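Local coordinates for protein amino acid amide racemase (Ochrobactrum anthropi, PDB 6GIO) that binds pyridoxal-5'-phosphate and belongs to the class-III aminotransferase family of enzymes that depend on this cofactor, at residues E184-H189 with E222-R227; V202-I207 with E256-D261; R334-K339 with D414-A419. All coordinates share one frame; numbering follows the deposited sequence.

Contact 1. Residues E184-H189 with E222-R227; sequences ELLDYH and EALQDR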
# COMPACT_ATOMS: atom_id res chain seq x y z
N GLU C 184 -24.59 -20.79 -17.41
CA GLU C 184 -24.51 -22.12 -18.09
C GLU C 184 -23.03 -22.52 -18.25
O GLU C 184 -22.69 -23.61 -17.92
CB GLU C 184 -25.36 -22.09 -19.37
CG GLU C 184 -25.03 -23.16 -20.41
CD GLU C 184 -26.04 -23.47 -21.51
OE1 GLU C 184 -25.76 -23.23 -22.69
OE2 GLU C 184 -27.09 -23.99 -21.19
N LEU C 185 -22.21 -21.60 -18.74
CA LEU C 185 -20.79 -21.78 -18.90
C LEU C 185 -20.10 -22.15 -17.58
O LEU C 185 -19.26 -23.03 -17.56
CB LEU C 185 -20.17 -20.51 -19.51
CG LEU C 185 -18.70 -20.50 -19.84
CD1 LEU C 185 -18.28 -21.63 -20.76
CD2 LEU C 185 -18.35 -19.19 -20.53
N LEU C 186 -20.48 -21.50 -16.50
CA LEU C 186 -19.93 -21.80 -15.18
C LEU C 186 -20.36 -23.18 -14.74
O LEU C 186 -19.53 -23.96 -14.23
CB LEU C 186 -20.33 -20.79 -14.13
CG LEU C 186 -19.86 -21.01 -12.69
CD1 LEU C 186 -18.34 -20.87 -12.61
CD2 LEU C 186 -20.56 -20.05 -11.74
N ASP C 187 -21.64 -23.47 -14.93
CA ASP C 187 -22.16 -24.82 -14.58
C ASP C 187 -21.37 -25.88 -15.33
O ASP C 187 -21.11 -26.96 -14.77
CB ASP C 187 -23.62 -25.00 -14.98
CG ASP C 187 -24.56 -24.17 -14.17
OD1 ASP C 187 -24.25 -23.80 -12.99
OD2 ASP C 187 -25.66 -23.91 -14.71
N TYR C 188 -21.00 -25.59 -16.58
CA TYR C 188 -20.25 -26.54 -17.41
C TYR C 188 -18.84 -26.74 -16.89
O TYR C 188 -18.38 -27.87 -16.79
CB TYR C 188 -20.17 -26.09 -18.88
CG TYR C 188 -19.68 -27.18 -19.81
CD1 TYR C 188 -20.46 -28.33 -20.08
CD2 TYR C 188 -18.44 -27.07 -20.43
CE1 TYR C 188 -20.00 -29.32 -20.95
CE2 TYR C 188 -17.97 -28.04 -21.28
CZ TYR C 188 -18.74 -29.15 -21.55
OH TYR C 188 -18.20 -30.10 -22.41
N HIS C 189 -18.14 -25.65 -16.61
CA HIS C 189 -16.84 -25.75 -15.95
C HIS C 189 -16.94 -26.55 -14.62
O HIS C 189 -16.15 -27.46 -14.39
CB HIS C 189 -16.25 -24.37 -15.76
CG HIS C 189 -15.53 -23.88 -16.96
ND1 HIS C 189 -16.15 -23.18 -17.98
CD2 HIS C 189 -14.24 -23.99 -17.33
CE1 HIS C 189 -15.26 -22.84 -18.90
NE2 HIS C 189 -14.09 -23.33 -18.53
N GLU C 222 -26.90 -12.34 -8.04
CA GLU C 222 -27.52 -13.18 -6.99
C GLU C 222 -27.54 -14.64 -7.39
O GLU C 222 -27.36 -15.52 -6.54
CB GLU C 222 -28.95 -12.72 -6.63
CG GLU C 222 -29.52 -13.51 -5.44
CD GLU C 222 -30.83 -12.96 -4.88
OE1 GLU C 222 -31.38 -12.00 -5.42
OE2 GLU C 222 -31.33 -13.51 -3.89
N ALA C 223 -27.80 -14.91 -8.66
CA ALA C 223 -27.81 -16.29 -9.14
C ALA C 223 -26.37 -16.87 -9.14
O ALA C 223 -26.17 -18.05 -8.86
CB ALA C 223 -28.44 -16.38 -10.52
N LEU C 224 -25.39 -16.03 -9.47
CA LEU C 224 -23.99 -16.42 -9.41
C LEU C 224 -23.55 -16.75 -8.00
O LEU C 224 -22.83 -17.71 -7.79
CB LEU C 224 -23.11 -15.25 -9.89
CG LEU C 224 -21.62 -15.46 -9.78
CD1 LEU C 224 -21.17 -16.64 -10.59
CD2 LEU C 224 -20.91 -14.19 -10.28
N GLN C 225 -23.94 -15.90 -7.06
CA GLN C 225 -23.65 -16.11 -5.65
C GLN C 225 -24.17 -17.50 -5.24
O GLN C 225 -23.41 -18.32 -4.73
CB GLN C 225 -24.32 -15.01 -4.82
CG GLN C 225 -24.33 -15.24 -3.31
CD GLN C 225 -25.25 -14.29 -2.61
OE1 GLN C 225 -24.80 -13.27 -2.08
NE2 GLN C 225 -26.56 -14.58 -2.63
N ASP C 226 -25.42 -17.75 -5.56
CA ASP C 226 -26.12 -18.98 -5.15
C ASP C 226 -25.49 -20.24 -5.77
O ASP C 226 -25.36 -21.25 -5.06
CB ASP C 226 -27.62 -18.90 -5.51
CG ASP C 226 -28.39 -17.89 -4.66
OD1 ASP C 226 -27.82 -17.27 -3.74
OD2 ASP C 226 -29.58 -17.67 -4.93
N ARG C 227 -25.12 -20.19 -7.06
CA ARG C 227 -24.39 -21.27 -7.76
C ARG C 227 -23.06 -21.65 -7.07
O ARG C 227 -22.69 -22.82 -7.03
CB ARG C 227 -24.03 -20.89 -9.21
CG ARG C 227 -25.16 -20.78 -10.22
CD ARG C 227 -25.79 -22.11 -10.58
NE ARG C 227 -26.21 -22.18 -11.99
CZ ARG C 227 -27.31 -21.62 -12.49
NH1 ARG C 227 -27.59 -21.78 -13.76
NH2 ARG C 227 -28.12 -20.88 -11.73
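D187 and R227 meet at the outer side of two helices that run almost parallel, 11° apart, with their axes 11.3 Å from each other. The grip is side-on: NE of R227 gives its hydrogen to D187 OD1 over 2.7 Å, and R227 NH1 reaches D187 OD2 at 3.0 Å, so each oxygen uses the lone pair on the side of the other. Carboxylate and guanidinium are nearly coplanar, 12° between their planes, and the two-point bond resists rotation of either group. The bends of the arginine chain at chi2 (-69°) and chi3 steer NE and NH1 onto the carboxylate. An arginine suits this wide gap because its aliphatic part spans distance while its polar end stays near the partly exposed surface.

Beneath the charges the packing turns apolar. L186 CD2 lies 3.7 Å from L224 CD1, the two side chains crossing at about a right angle; R227 CB is a looser neighbour of the same methyl, at 4.4 Å. Both leucines rest on the sheet below, L186 on L165, L167 and I133, L224 on F135, while L183, one turn before D187 in helix 179-191, touches R227.

Two neighbouring helices on one face of the parallel part of a mixed sheet, oily below and salt-bridged above, are typical of beta-alpha-beta crossovers, here in the large domain of a fold type I PLP enzyme.

Contact 2. Residues V202-I207 with E256-D261; sequences VFIEPI and EGLEPD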
# COMPACT_ATOMS: atom_id res chain seq x y z
N VAL C 202 -15.19 -16.66 -5.29
CA VAL C 202 -15.54 -15.96 -6.53
C VAL C 202 -15.43 -14.51 -6.19
O VAL C 202 -15.94 -14.10 -5.13
CB VAL C 202 -16.98 -16.28 -7.05
CG1 VAL C 202 -18.02 -16.20 -5.95
CG2 VAL C 202 -17.38 -15.38 -8.22
N PHE C 203 -14.77 -13.76 -7.08
CA PHE C 203 -14.63 -12.32 -6.92
C PHE C 203 -15.55 -11.55 -7.83
O PHE C 203 -15.49 -11.70 -9.08
CB PHE C 203 -13.22 -11.87 -7.22
CG PHE C 203 -12.26 -12.07 -6.08
CD1 PHE C 203 -11.81 -13.33 -5.75
CD2 PHE C 203 -11.76 -10.96 -5.37
CE1 PHE C 203 -10.88 -13.52 -4.72
CE2 PHE C 203 -10.84 -11.13 -4.35
CZ PHE C 203 -10.40 -12.41 -4.02
N ILE C 204 -16.34 -10.67 -7.22
CA ILE C 204 -17.45 -9.97 -7.91
C ILE C 204 -17.31 -8.46 -7.76
O ILE C 204 -17.34 -7.96 -6.61
CB ILE C 204 -18.81 -10.34 -7.28
CG1 ILE C 204 -19.15 -11.81 -7.50
CG2 ILE C 204 -19.92 -9.47 -7.85
CD1 ILE C 204 -20.35 -12.27 -6.65
N GLU C 205 -17.13 -7.76 -8.88
CA GLU C 205 -17.43 -6.34 -8.92
C GLU C 205 -18.96 -6.18 -9.18
O GLU C 205 -19.47 -6.68 -10.18
CB GLU C 205 -16.69 -5.64 -10.08
CG GLU C 205 -15.17 -5.63 -10.02
CD GLU C 205 -14.58 -4.67 -11.04
OE1 GLU C 205 -13.84 -5.07 -11.94
OE2 GLU C 205 -14.85 -3.48 -10.97
N PRO C 206 -19.67 -5.44 -8.31
CA PRO C 206 -21.11 -5.23 -8.49
C PRO C 206 -21.47 -4.27 -9.61
O PRO C 206 -22.59 -4.27 -10.07
CB PRO C 206 -21.58 -4.73 -7.14
CG PRO C 206 -20.38 -4.10 -6.51
CD PRO C 206 -19.16 -4.79 -7.08
N ILE C 207 -20.52 -3.46 -10.04
CA ILE C 207 -20.55 -2.77 -11.33
C ILE C 207 -19.16 -2.96 -11.84
O ILE C 207 -18.20 -2.76 -11.10
CB ILE C 207 -20.82 -1.25 -11.19
CG1 ILE C 207 -22.19 -1.06 -10.56
CG2 ILE C 207 -20.72 -0.57 -12.55
CD1 ILE C 207 -22.52 0.35 -10.14
N GLU C 256 -28.16 -5.61 -5.46
CA GLU C 256 -28.08 -6.84 -6.26
C GLU C 256 -28.49 -8.08 -5.49
O GLU C 256 -28.33 -9.18 -6.01
CB GLU C 256 -26.66 -7.03 -6.79
CG GLU C 256 -26.18 -5.92 -7.73
CD GLU C 256 -26.80 -6.02 -9.10
OE1 GLU C 256 -27.43 -7.07 -9.40
OE2 GLU C 256 -26.65 -5.04 -9.87
N GLY C 257 -29.01 -7.92 -4.27
CA GLY C 257 -29.55 -9.06 -3.50
C GLY C 257 -28.43 -9.96 -2.97
O GLY C 257 -28.64 -11.15 -2.71
N LEU C 258 -27.24 -9.39 -2.81
CA LEU C 258 -26.04 -10.17 -2.41
C LEU C 258 -25.83 -10.18 -0.89
O LEU C 258 -26.15 -9.21 -0.20
CB LEU C 258 -24.82 -9.58 -3.12
CG LEU C 258 -24.68 -9.74 -4.65
CD1 LEU C 258 -23.39 -9.12 -5.13
CD2 LEU C 258 -24.72 -11.22 -5.03
N GLU C 259 -25.32 -11.29 -0.36
CA GLU C 259 -24.98 -11.41 1.07
C GLU C 259 -23.60 -11.99 1.13
O GLU C 259 -23.44 -13.20 1.31
CB GLU C 259 -26.00 -12.31 1.81
CG GLU C 259 -27.33 -11.63 1.98
CD GLU C 259 -28.39 -12.62 2.39
OE1 GLU C 259 -28.99 -13.27 1.52
OE2 GLU C 259 -28.62 -12.75 3.59
N PRO C 260 -22.58 -11.13 0.92
CA PRO C 260 -21.26 -11.69 0.73
C PRO C 260 -20.65 -12.27 2.01
O PRO C 260 -20.94 -11.83 3.10
CB PRO C 260 -20.42 -10.48 0.24
CG PRO C 260 -21.20 -9.26 0.63
CD PRO C 260 -22.63 -9.66 0.73
N ASP C 261 -19.74 -13.21 1.82
CA ASP C 261 -18.88 -13.64 2.87
C ASP C 261 -17.82 -12.60 3.19
O ASP C 261 -17.37 -12.49 4.33
CB ASP C 261 -18.25 -14.94 2.39
CG ASP C 261 -19.30 -16.07 2.25
OD1 ASP C 261 -19.91 -16.36 3.28
OD2 ASP C 261 -19.51 -16.64 1.14
O HOH W 1 -25.14 -3.14 -9.46
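I204 and L258 make the apolar half of this buried contact, in which an irregular loop passes the end of a central strand. CG2 of I204 comes to 4.4 Å from L258 CD1, ordinary methyl-to-methyl packing with some slack, and the approach is that of two branched ends rather than two backbones: the nearest CA atoms here, those of I204 and P260, are 9.6 Å apart. L258 spans the gap because its chain is extended at chi2 (-179°), which carries CD1 out toward the strand. A beta-branched isoleucine suits the strand, and a leucine suits a loop that must fill space in the interior. Helix 220-229 closes this half, L221 touching I204 and Q225 touching L258.

The other half is wetter and less direct. P206 O and E256 OE2 are 4.1 Å apart, two acceptors that cannot bond to each other, and a water lies between them. It donates to P206 O at 2.9 Å; its link to E256 OE2, at 2.5 Å, is suspiciously short and remains doubtful in detail. The same OE2 forms a salt bridge with R349, which probably stabilises its negative charge in a buried setting. A bend at chi2 (-75°) turns the glutamate carboxylate toward the water. The proline ring is approached only loosely, E256 CG lying 4.8 Å from P206 CB.

Between these halves the chain leaves its strand: I204 is bonded through its backbone to V236 and D238 of the adjacent parallel strand 234-238, and the following E205 touches pyridoxal-5'-phosphate, its carboxylate fixed by Y139 N and S209 OG. The contact thus lies at the cofactor end of strand 199-204, with helix 220-229 over I204, V237 and E239 beside P206, and the loop 256-261 leading on into strand 262-265.

Contact 3. Residues R334-K339 with D414-A419; sequences RRLSDK and DIVDQA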
# COMPACT_ATOMS: atom_id res chain seq x y z
N ARG C 334 -27.97 11.92 -20.55
CA ARG C 334 -28.81 11.25 -21.55
C ARG C 334 -29.41 12.18 -22.59
O ARG C 334 -29.37 11.88 -23.79
CB ARG C 334 -29.98 10.52 -20.89
CG ARG C 334 -29.63 9.14 -20.51
CD ARG C 334 -30.79 8.36 -19.91
NE ARG C 334 -30.17 7.37 -19.04
CZ ARG C 334 -30.06 7.45 -17.72
NH1 ARG C 334 -30.63 8.44 -17.04
NH2 ARG C 334 -29.42 6.50 -17.08
N ARG C 335 -30.00 13.28 -22.15
CA ARG C 335 -30.62 14.23 -23.07
C ARG C 335 -29.59 14.82 -24.06
O ARG C 335 -29.95 15.21 -25.17
CB ARG C 335 -31.36 15.34 -22.33
CG ARG C 335 -32.61 14.91 -21.56
CD ARG C 335 -33.42 16.13 -21.10
NE ARG C 335 -33.56 17.09 -22.23
CZ ARG C 335 -34.70 17.43 -22.85
NH1 ARG C 335 -35.89 16.98 -22.47
NH2 ARG C 335 -34.64 18.28 -23.87
N LEU C 336 -28.31 14.83 -23.70
CA LEU C 336 -27.28 15.26 -24.63
C LEU C 336 -27.16 14.34 -25.85
O LEU C 336 -26.61 14.74 -26.89
CB LEU C 336 -25.92 15.42 -23.95
CG LEU C 336 -25.86 16.47 -22.81
CD1 LEU C 336 -24.47 16.47 -22.20
CD2 LEU C 336 -26.22 17.89 -23.26
N SER C 337 -27.69 13.12 -25.75
CA SER C 337 -27.63 12.22 -26.91
C SER C 337 -28.53 12.69 -28.06
O SER C 337 -28.29 12.33 -29.21
CB SER C 337 -27.97 10.77 -26.57
OG SER C 337 -29.31 10.65 -26.23
N ASP C 338 -29.55 13.51 -27.77
CA ASP C 338 -30.33 14.10 -28.83
C ASP C 338 -29.44 15.01 -29.71
O ASP C 338 -29.60 15.04 -30.90
CB ASP C 338 -31.51 14.90 -28.26
CG ASP C 338 -32.53 15.32 -29.35
OD1 ASP C 338 -33.20 14.45 -29.98
OD2 ASP C 338 -32.70 16.54 -29.54
N LYS C 339 -28.47 15.69 -29.12
CA LYS C 339 -27.61 16.57 -29.92
C LYS C 339 -26.40 15.84 -30.46
O LYS C 339 -25.91 16.16 -31.54
CB LYS C 339 -27.05 17.68 -29.06
CG LYS C 339 -28.05 18.67 -28.51
CD LYS C 339 -27.32 19.93 -28.02
CE LYS C 339 -27.53 20.14 -26.52
NZ LYS C 339 -27.12 21.51 -26.09
N ASP C 414 -22.89 21.02 -19.11
CA ASP C 414 -22.60 22.01 -20.14
C ASP C 414 -21.22 21.85 -20.71
O ASP C 414 -21.00 21.98 -21.94
CB ASP C 414 -22.83 23.42 -19.58
CG ASP C 414 -24.32 23.82 -19.55
OD1 ASP C 414 -25.18 23.15 -20.17
OD2 ASP C 414 -24.63 24.81 -18.88
N ILE C 415 -20.26 21.55 -19.83
CA ILE C 415 -18.88 21.38 -20.27
C ILE C 415 -18.73 20.12 -21.13
O ILE C 415 -18.10 20.13 -22.20
CB ILE C 415 -17.90 21.34 -19.08
CG1 ILE C 415 -17.73 22.76 -18.49
CG2 ILE C 415 -16.54 20.75 -19.51
CD1 ILE C 415 -17.06 22.80 -17.15
N VAL C 416 -19.34 19.04 -20.68
CA VAL C 416 -19.32 17.78 -21.47
C VAL C 416 -19.95 17.97 -22.88
O VAL C 416 -19.43 17.48 -23.88
CB VAL C 416 -20.07 16.65 -20.73
CG1 VAL C 416 -20.23 15.42 -21.62
CG2 VAL C 416 -19.31 16.30 -19.47
N ASP C 417 -21.11 18.63 -22.89
CA ASP C 417 -21.83 18.98 -24.10
C ASP C 417 -20.92 19.76 -25.05
O ASP C 417 -20.76 19.42 -26.21
CB ASP C 417 -23.09 19.77 -23.70
CG ASP C 417 -23.90 20.29 -24.87
OD1 ASP C 417 -23.54 20.11 -26.05
OD2 ASP C 417 -24.90 20.96 -24.59
N GLN C 418 -20.29 20.79 -24.52
CA GLN C 418 -19.43 21.62 -25.35
C GLN C 418 -18.18 20.88 -25.80
O GLN C 418 -17.71 21.09 -26.93
CB GLN C 418 -19.04 22.89 -24.57
CG GLN C 418 -18.32 23.92 -25.44
CD GLN C 418 -19.23 24.53 -26.48
OE1 GLN C 418 -18.88 24.65 -27.66
NE2 GLN C 418 -20.41 24.90 -26.06
N ALA C 419 -17.63 20.03 -24.92
CA ALA C 419 -16.41 19.29 -25.28
C ALA C 419 -16.66 18.27 -26.42
O ALA C 419 -15.88 18.17 -27.37
CB ALA C 419 -15.78 18.63 -24.05
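L336 and K339 of helix 318-339 hold D417 of helix 406-424 where the two, in the C-terminal part of this fold type I enzyme, pack at a shallow crossing angle of -26°, running in nearly the same direction. The axes stand 10.7 Å apart, so it is the side chains that fill the interval.

D417 shows how both kinds of contact share one residue. Its CB sits against the branched end of L336, 3.7 Å from CD2 and 3.9 Å from CD1, an apolar contact made by the one methylene the aspartate has. CG is anti to the backbone N (chi1 176°), which carries the carboxylate outward across the gap; there CG lies 3.7 Å from L336 CD2. OD1 takes a hydrogen bond from H340 NE2, just beyond the helical segment. OD2 takes the lysine: K339 NZ meets it at 2.7 Å on the syn side, 19° out of the carboxylate plane, and the lysine CE leans against the same oxygen, which also lies 3.6 Å from L336 CD2. With both oxygens engaged the carboxylate is probably held from swivelling. A short acid suits this place because its charge stays close to its own helix, while the long lysine, bent at chi3, does the reaching from an exposed position.

Further in, the character changes. L336 is buried, with I343 of strand 343-349 beside it, and V416 offers a second, looser apolar neighbour. Helix 369-382 covers the neighbouring side of 414-419, where L382 touches I415 and A419. At S337 and D338, and weakly at K339, the backbone N bonds three residues back, and S337 doubles its bond: both its N and its OG donate to R334 O, the hydroxyl at 2.7 Å.

How the contacts relate
Contacts 1 and 2 adjoin in the cofactor-binding domain, their centres about 13 Å apart, and share its elements: strand 199-204 leads into helix 220-229, and Q225 OE1 of that helix probably accepts a hydrogen bond from E259 N of the loop, at 2.7 Å. Contact 3 lies elsewhere, its centre about 39 Å from that of contact 1. Yet contacts 1 and 3 resemble each other: both pair near-parallel helices with apolar packing inside and an acid-base pair toward the surface, an arginine gripping two oxygens in one and a lysine taking a single oxygen in the other. Contact 2, wholly buried, has loose methyl packing and a water, and its charged E256 pairs outside, with R349.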